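PDB 3MZ2: glycerophosphoryl diester phosphodiesterase from Parabacteroides distasonis, which probably hydrolyses glycerophosphodiesters to an alcohol and glycerol 3-phosphate. Local coordinates for residues 8-14 with 287-292; 62-66 with 132-136. The contacts are given in a common frame with arbitrary orientation. Numbering follows the deposited sequence.

Interaction 2 is nested within the loop closed by interaction 1: residues 8-14 come first, then 62-66 and 132-136, and finally 287-292 at the C-terminus. Their centres lie about 13 Å apart. Interaction 2 joins neighbouring parallel strands of the TIM barrel, its centre about 5 Å from that of the chain, whereas interaction 1 is a two-stranded antiparallel sheet about 17 Å out, formed by the first modelled residues and the C-terminus. The two meet directly: Leu12 N lies 2.9 Å from Lys132 O, a probable hydrogen bond, and Ile14 CD1 3.5 Å from Ile134 CD1. Interaction 1 thus adjoins the N-terminal ends of these two barrel strands, while Glu65 and the nearby sulfate lie farther along.

Interaction 1. Residues 8-14 with 287-292; sequences GMNTLQI and KFFSTL
The first modelled residues and the C-terminus form a two-stranded antiparallel sheet, strand 10-12 against 289-291, lying against the TIM barrel: the Leu12 backbone hydrogen-bonds Lys132, just before barrel strand 135-137, and Ile14 packs on Ile134. Residues 9-12 and 289-291 are extended; Phe288 (phi/psi -84°/1°) ends a 3-10 segment and turns into the strand. The strand axes approach to 4.4 Å, their directions 138° apart. Asn10-Thr291 and Leu12-Phe289 are non-hydrogen-bonded pairs (CA-CA 4.5 and 4.7 Å), flanking the hydrogen-bonded pair Thr11-Ser290 (5.1 Å).

Backbone hydrogen bonds run both ways between Thr11 and Ser290 (Thr11 N to Ser290 O and Ser290 N to Thr11 O, each 2.9 Å) and between Met9 and Leu292 (Met9 N to Leu292 O 2.9 Å, Leu292 N to Met9 O 2.8 Å). Gln13 N donates to Phe288 O (2.7 Å).

On the face of Asn10, Thr291, Leu12 and Phe289, apolar Leu12 (mt) brings CD2 to 3.6 Å from CE2 of Phe289 (chi1 m), which also packs on Pro61. On the other, Thr11 (chi1 p) CG2 touches Leu292 CB (3.7 Å). Past the strands, Ile14 CG1 lies 4.2 Å from CD1 of Phe288 (chi1 m), whose ring meets Phe23 edge-to-face.

Asn10's amide both donates, ND2 to Leu57 O, and accepts: one water donates to Asn10 OD1 (2.7 Å) and Ser290 O (2.8 Å). Another links Thr11 OG1 (3.0 Å) to Thr291 O (2.9 Å).

Interaction 2. Residues 62-66 with 132-136; sequences ATFEI and KTILI
Residues 62-66 and 133-136 run roughly parallel, their end-to-end directions 38° apart. Phe64 pairs with Leu135 (CA-CA 4.9 Å) and Glu65 with Ile136 (4.4 Å). Phe64 N donates to Ile134 O (3.1 Å), Ile136 N to Phe64 O (2.8 Å) and Ile66 N to Ile136 O (2.9 Å). Before the strands pair, Thr133 (chi1 t) OG1 donates to Ala62 O at 2.6 Å.

Phe64 (chi1 m) and Leu135 (mt) point outward, Phe64 CB lying 4.1 Å from Leu135 CD2; their bulk fills the space beneath helices 50-59 and 122-129. Ile66 CD1 lies 3.9 Å from Leu135 CD1. Inside, Thr63 CG2 packs on Ile134 CB (3.7 Å), while Thr63 OG1 hydrogen-bonds Ser35 OG. Ile136 (mt), on the Glu65 face, fills the interior, CD1 3.9 Å from Thr63 OG1, against Thr163. Glu65 OE1 accepts Arg38 N; its carboxylate neighbours that of Asp138, a like charge.

Such parallel strands under helices typify a TIM barrel; a sulfate, probably from the crystallisation liquor, about 5 Å from the Glu65 side chain may mark the substrate phosphate's place.

Interaction 1. Residues 8-14 with 287-292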
ATOM      1  N   GLY A   8      14.203  32.581  -9.107  1.00 31.50           N
ATOM      2  CA  GLY A   8      13.659  33.162  -7.838  1.00 30.07           C
ATOM      3  C   GLY A   8      12.570  32.261  -7.248  1.00 27.84           C
ATOM      4  O   GLY A   8      11.528  32.065  -7.880  1.00 28.91           O
HETATM    5  N   MSE A   9      12.792  31.733  -6.047  1.00 26.06           N
HETATM    6  CA  MSE A   9      11.886  30.756  -5.426  1.00 23.58           C
HETATM    7  C   MSE A   9      11.457  31.150  -3.998  1.00 21.05           C
HETATM    8  O   MSE A   9      12.244  31.715  -3.213  1.00 19.83           O
HETATM    9  CB  MSE A   9      12.519  29.354  -5.343  1.00 24.62           C
HETATM   10  CG  MSE A   9      12.448  28.509  -6.646  1.00 26.29           C
HETATM   11 SE   MSE A   9      13.518  26.974  -6.329  0.75 35.24          SE
HETATM   12  CE  MSE A   9      15.172  27.994  -5.922  1.00 27.24           C
ATOM     13  N   ASN A  10      10.216  30.847  -3.681  1.00 17.78           N
ATOM     14  CA  ASN A  10       9.727  30.899  -2.304  1.00 17.30           C
ATOM     15  C   ASN A  10      10.321  29.737  -1.531  1.00 17.80           C
ATOM     16  O   ASN A  10      10.325  28.579  -2.023  1.00 19.65           O
ATOM     17  CB  ASN A  10       8.211  30.786  -2.256  1.00 16.48           C
ATOM     18  CG  ASN A  10       7.516  31.984  -2.849  1.00 18.86           C
ATOM     19  OD1 ASN A  10       7.398  33.019  -2.213  1.00 20.85           O
ATOM     20  ND2 ASN A  10       6.987  31.818  -4.039  1.00 17.16           N
ATOM     21  N   THR A  11      10.803  30.031  -0.328  1.00 17.10           N
ATOM     22  CA  THR A  11      11.366  29.031   0.534  1.00 17.87           C
ATOM     23  C   THR A  11      10.715  29.040   1.915  1.00 17.88           C
ATOM     24  O   THR A  11      10.139  30.040   2.371  1.00 18.02           O
ATOM     25  CB  THR A  11      12.915  29.194   0.701  1.00 17.41           C
ATOM     26  OG1 THR A  11      13.220  30.460   1.310  1.00 21.10           O
ATOM     27  CG2 THR A  11      13.591  29.048  -0.652  1.00 18.61           C
ATOM     28  N   LEU A  12      10.788  27.889   2.570  1.00 17.44           N
ATOM     29  CA  LEU A  12      10.541  27.811   3.993  1.00 17.12           C
ATOM     30  C   LEU A  12      11.874  27.890   4.769  1.00 18.52           C
ATOM     31  O   LEU A  12      12.910  27.383   4.310  1.00 20.73           O
ATOM     32  CB  LEU A  12       9.813  26.523   4.328  1.00 16.79           C
ATOM     33  CG  LEU A  12       8.534  26.192   3.560  1.00 16.17           C
ATOM     34  CD1 LEU A  12       8.001  24.791   3.967  1.00 18.86           C
ATOM     35  CD2 LEU A  12       7.461  27.278   3.766  1.00 16.00           C
ATOM     36  N   GLN A  13      11.833  28.495   5.937  1.00 18.39           N
ATOM     37  CA  GLN A  13      13.014  28.724   6.764  1.00 19.56           C
ATOM     38  C   GLN A  13      12.901  27.955   8.065  1.00 18.40           C
ATOM     39  O   GLN A  13      12.368  28.458   9.056  1.00 19.85           O
ATOM     40  CB  GLN A  13      13.196  30.222   6.980  1.00 21.14           C
ATOM     41  CG  GLN A  13      13.353  30.922   5.620  1.00 27.05           C
ATOM     42  CD  GLN A  13      14.697  30.604   4.964  1.00 31.91           C
ATOM     43  OE1 GLN A  13      14.839  29.667   4.133  1.00 36.59           O
ATOM     44  NE2 GLN A  13      15.705  31.356   5.362  1.00 36.56           N
ATOM     45  N   ILE A  14      13.367  26.706   8.022  1.00 17.63           N
ATOM     46  CA  ILE A  14      13.207  25.729   9.092  1.00 17.11           C
ATOM     47  C   ILE A  14      14.589  25.146   9.316  1.00 16.70           C
ATOM     48  O   ILE A  14      15.075  24.361   8.511  1.00 16.31           O
ATOM     49  CB  ILE A  14      12.143  24.672   8.692  1.00 16.82           C
ATOM     50  CG1 ILE A  14      10.748  25.335   8.594  1.00 17.78           C
ATOM     51  CG2 ILE A  14      12.114  23.530   9.697  1.00 15.88           C
ATOM     52  CD1 ILE A  14       9.682  24.495   8.013  1.00 18.50           C
ATOM     53  N   LYS A 287       7.572  34.367   9.969  1.00 16.47           N
ATOM     54  CA  LYS A 287       9.022  34.183  10.060  1.00 18.29           C
ATOM     55  C   LYS A 287       9.562  32.953   9.323  1.00 18.02           C
ATOM     56  O   LYS A 287      10.750  32.861   9.046  1.00 19.23           O
ATOM     57  CB  LYS A 287       9.414  34.080  11.528  1.00 18.10           C
ATOM     58  CG  LYS A 287       8.797  32.905  12.266  1.00 18.74           C
ATOM     59  CD  LYS A 287       9.315  32.906  13.679  1.00 23.14           C
ATOM     60  CE  LYS A 287       8.816  31.741  14.486  1.00 25.58           C
ATOM     61  NZ  LYS A 287       9.315  31.815  15.899  1.00 27.79           N
ATOM     62  N   PHE A 288       8.689  31.991   9.034  1.00 16.64           N
ATOM     63  CA  PHE A 288       9.094  30.763   8.383  1.00 15.39           C
ATOM     64  C   PHE A 288       9.184  30.836   6.855  1.00 15.81           C
ATOM     65  O   PHE A 288       9.443  29.797   6.221  1.00 15.92           O
ATOM     66  CB  PHE A 288       8.135  29.616   8.784  1.00 13.80           C
ATOM     67  CG  PHE A 288       8.209  29.247  10.251  1.00 14.50           C
ATOM     68  CD1 PHE A 288       9.346  28.649  10.757  1.00 17.43           C
ATOM     69  CD2 PHE A 288       7.153  29.500  11.104  1.00 14.87           C
ATOM     70  CE1 PHE A 288       9.443  28.325  12.099  1.00 17.20           C
ATOM     71  CE2 PHE A 288       7.245  29.162  12.488  1.00 14.25           C
ATOM     72  CZ  PHE A 288       8.365  28.556  12.954  1.00 14.76           C
ATOM     73  N   PHE A 289       8.908  31.993   6.284  1.00 16.87           N
ATOM     74  CA  PHE A 289       8.837  32.144   4.842  1.00 18.21           C
ATOM     75  C   PHE A 289       9.865  33.138   4.360  1.00 18.86           C
ATOM     76  O   PHE A 289      10.022  34.228   4.932  1.00 19.40           O
ATOM     77  CB  PHE A 289       7.444  32.634   4.442  1.00 18.06           C
ATOM     78  CG  PHE A 289       6.354  31.662   4.734  1.00 17.20           C
ATOM     79  CD1 PHE A 289       5.739  31.645   5.983  1.00 14.45           C
ATOM     80  CD2 PHE A 289       5.970  30.742   3.789  1.00 18.03           C
ATOM     81  CE1 PHE A 289       4.739  30.747   6.277  1.00 16.30           C
ATOM     82  CE2 PHE A 289       4.955  29.841   4.077  1.00 16.95           C
ATOM     83  CZ  PHE A 289       4.346  29.849   5.320  1.00 15.26           C
ATOM     84  N   SER A 290      10.519  32.806   3.259  1.00 19.75           N
ATOM     85  CA  SER A 290      11.522  33.682   2.654  1.00 21.91           C
ATOM     86  C   SER A 290      11.613  33.403   1.155  1.00 22.52           C
ATOM     87  O   SER A 290      10.724  32.769   0.582  1.00 21.25           O
ATOM     88  CB  SER A 290      12.888  33.498   3.335  1.00 22.86           C
ATOM     89  OG  SER A 290      13.789  34.533   2.965  1.00 26.84           O
ATOM     90  N   THR A 291      12.668  33.908   0.516  1.00 23.79           N
ATOM     91  CA  THR A 291      12.897  33.692  -0.903  1.00 25.17           C
ATOM     92  C   THR A 291      14.378  33.424  -1.140  1.00 26.92           C
ATOM     93  O   THR A 291      15.232  33.836  -0.367  1.00 28.10           O
ATOM     94  CB  THR A 291      12.472  34.893  -1.790  1.00 25.91           C
ATOM     95  OG1 THR A 291      13.211  36.036  -1.420  1.00 31.41           O
ATOM     96  CG2 THR A 291      10.990  35.207  -1.652  1.00 23.18           C
ATOM     97  N   LEU A 292      14.645  32.731  -2.225  1.00 27.89           N
ATOM     98  CA  LEU A 292      15.981  32.373  -2.627  1.00 30.16           C
ATOM     99  C   LEU A 292      16.087  32.987  -4.000  1.00 32.03           C
ATOM    100  O   LEU A 292      15.230  32.752  -4.868  1.00 32.93           O
ATOM    101  CB  LEU A 292      16.104  30.855  -2.660  1.00 29.47           C
ATOM    102  CG  LEU A 292      17.464  30.184  -2.738  1.00 31.35           C
ATOM    103  CD1 LEU A 292      18.600  31.010  -2.042  1.00 32.41           C
ATOM    104  CD2 LEU A 292      17.294  28.758  -2.176  1.00 32.16           C
ATOM    105  OXT LEU A 292      16.994  33.789  -4.237  1.00 34.67           O
TER
HETATM  106  O   HOH W   1       7.925  33.152   0.427  0.70 18.53           O
HETATM  107  O   HOH W   2      16.006  31.540   1.220  1.00 41.52           O

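Interaction 2. Residues 62-66 with 132-136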
ATOM      1  N   ALA A  62       5.619  25.974  -0.697  1.00 11.91           N
ATOM      2  CA  ALA A  62       4.898  24.730  -0.607  1.00 10.82           C
ATOM      3  C   ALA A  62       5.835  23.665  -0.029  1.00 11.52           C
ATOM      4  O   ALA A  62       7.046  23.804  -0.092  1.00 13.68           O
ATOM      5  CB  ALA A  62       4.392  24.295  -1.995  1.00 11.98           C
ATOM      6  N   THR A  63       5.227  22.614   0.507  1.00 10.72           N
ATOM      7  CA  THR A  63       5.868  21.349   0.793  1.00 10.56           C
ATOM      8  C   THR A  63       5.513  20.405  -0.345  1.00 10.96           C
ATOM      9  O   THR A  63       4.656  20.722  -1.165  1.00 10.53           O
ATOM     10  CB  THR A  63       5.396  20.738   2.100  1.00 11.00           C
ATOM     11  OG1 THR A  63       3.967  20.639   2.069  1.00 10.32           O
ATOM     12  CG2 THR A  63       5.820  21.633   3.279  1.00 11.68           C
ATOM     13  N   PHE A  64       6.230  19.295  -0.441  1.00 10.17           N
ATOM     14  CA  PHE A  64       6.008  18.330  -1.528  1.00 11.45           C
ATOM     15  C   PHE A  64       5.860  16.911  -0.984  1.00 12.13           C
ATOM     16  O   PHE A  64       6.758  16.388  -0.358  1.00 11.88           O
ATOM     17  CB  PHE A  64       7.159  18.409  -2.555  1.00 11.48           C
ATOM     18  CG  PHE A  64       7.279  19.775  -3.202  1.00 11.63           C
ATOM     19  CD1 PHE A  64       6.331  20.169  -4.099  1.00 13.27           C
ATOM     20  CD2 PHE A  64       8.237  20.661  -2.838  1.00 13.92           C
ATOM     21  CE1 PHE A  64       6.398  21.423  -4.709  1.00 11.61           C
ATOM     22  CE2 PHE A  64       8.299  21.933  -3.420  1.00 14.58           C
ATOM     23  CZ  PHE A  64       7.338  22.326  -4.338  1.00 13.41           C
ATOM     24  N   GLU A  65       4.747  16.295  -1.334  1.00 11.89           N
ATOM     25  CA  GLU A  65       4.463  14.909  -1.004  1.00 12.45           C
ATOM     26  C   GLU A  65       4.933  14.099  -2.211  1.00 11.99           C
ATOM     27  O   GLU A  65       4.581  14.415  -3.338  1.00 13.01           O
ATOM     28  CB  GLU A  65       2.961  14.770  -0.804  1.00 13.18           C
ATOM     29  CG  GLU A  65       2.580  13.372  -0.393  1.00 16.47           C
ATOM     30  CD  GLU A  65       2.164  12.464  -1.516  1.00 22.39           C
ATOM     31  OE1 GLU A  65       2.068  12.882  -2.685  1.00 25.21           O
ATOM     32  OE2 GLU A  65       1.917  11.281  -1.187  1.00 27.73           O
ATOM     33  N   ILE A  66       5.794  13.106  -1.999  1.00 11.24           N
ATOM     34  CA  ILE A  66       6.448  12.407  -3.087  1.00 11.45           C
ATOM     35  C   ILE A  66       6.368  10.894  -2.881  1.00 11.20           C
ATOM     36  O   ILE A  66       6.052  10.400  -1.772  1.00 11.71           O
ATOM     37  CB  ILE A  66       7.920  12.922  -3.245  1.00 11.13           C
ATOM     38  CG1 ILE A  66       8.734  12.678  -1.977  1.00 10.89           C
ATOM     39  CG2 ILE A  66       7.893  14.430  -3.579  1.00  9.46           C
ATOM     40  CD1 ILE A  66      10.227  13.110  -2.017  1.00 12.37           C
ATOM     41  N   LYS A 132      15.066  24.873   1.483  1.00 14.90           N
ATOM     42  CA  LYS A 132      14.039  25.371   0.588  1.00 15.03           C
ATOM     43  C   LYS A 132      12.616  24.956   0.961  1.00 14.86           C
ATOM     44  O   LYS A 132      11.691  25.756   0.841  1.00 14.86           O
ATOM     45  CB  LYS A 132      14.296  24.932  -0.838  1.00 15.87           C
ATOM     46  CG  LYS A 132      15.636  25.335  -1.381  1.00 16.34           C
ATOM     47  CD  LYS A 132      15.765  24.887  -2.817  1.00 17.17           C
ATOM     48  CE  LYS A 132      17.177  25.112  -3.319  1.00 16.54           C
ATOM     49  NZ  LYS A 132      18.276  24.194  -2.778  1.00 15.69           N
ATOM     50  N   THR A 133      12.419  23.702   1.368  1.00 12.70           N
ATOM     51  CA  THR A 133      11.087  23.156   1.554  1.00 12.70           C
ATOM     52  C   THR A 133      11.161  21.922   2.491  1.00 11.21           C
ATOM     53  O   THR A 133      12.181  21.664   3.114  1.00 12.22           O
ATOM     54  CB  THR A 133      10.465  22.786   0.166  1.00 13.11           C
ATOM     55  OG1 THR A 133       9.101  22.346   0.327  1.00 16.93           O
ATOM     56  CG2 THR A 133      11.244  21.697  -0.536  1.00 13.29           C
ATOM     57  N   ILE A 134      10.067  21.196   2.593  1.00 12.27           N
ATOM     58  CA  ILE A 134       9.974  19.974   3.357  1.00 11.51           C
ATOM     59  C   ILE A 134       9.388  18.958   2.412  1.00 11.92           C
ATOM     60  O   ILE A 134       8.422  19.254   1.713  1.00 11.87           O
ATOM     61  CB  ILE A 134       8.990  20.129   4.539  1.00 12.79           C
ATOM     62  CG1 ILE A 134       9.339  21.303   5.414  1.00 13.29           C
ATOM     63  CG2 ILE A 134       8.873  18.811   5.382  1.00 12.46           C
ATOM     64  CD1 ILE A 134       8.221  21.796   6.229  1.00 18.25           C
ATOM     65  N   LEU A 135       9.954  17.764   2.359  1.00  9.87           N
ATOM     66  CA  LEU A 135       9.406  16.682   1.596  1.00 11.33           C
ATOM     67  C   LEU A 135       8.608  15.768   2.517  1.00 11.63           C
ATOM     68  O   LEU A 135       8.935  15.604   3.721  1.00 12.28           O
ATOM     69  CB  LEU A 135      10.573  15.881   0.969  1.00 11.70           C
ATOM     70  CG  LEU A 135      11.571  16.649   0.091  1.00 11.82           C
ATOM     71  CD1 LEU A 135      12.684  15.711  -0.383  1.00 11.95           C
ATOM     72  CD2 LEU A 135      10.857  17.340  -1.041  1.00 11.81           C
ATOM     73  N   ILE A 136       7.582  15.141   1.976  1.00 10.52           N
ATOM     74  CA  ILE A 136       6.706  14.269   2.730  1.00 10.87           C
ATOM     75  C   ILE A 136       6.627  12.937   1.986  1.00 11.12           C
ATOM     76  O   ILE A 136       6.166  12.882   0.836  1.00 10.13           O
ATOM     77  CB  ILE A 136       5.306  14.878   2.922  1.00 10.93           C
ATOM     78  CG1 ILE A 136       5.438  16.279   3.531  1.00 12.14           C
ATOM     79  CG2 ILE A 136       4.460  13.897   3.835  1.00 11.20           C
ATOM     80  CD1 ILE A 136       4.072  17.090   3.668  1.00 13.06           C
TER
HETATM   81  O   HOH W   3       8.730  26.754  -0.006  1.00 23.22           O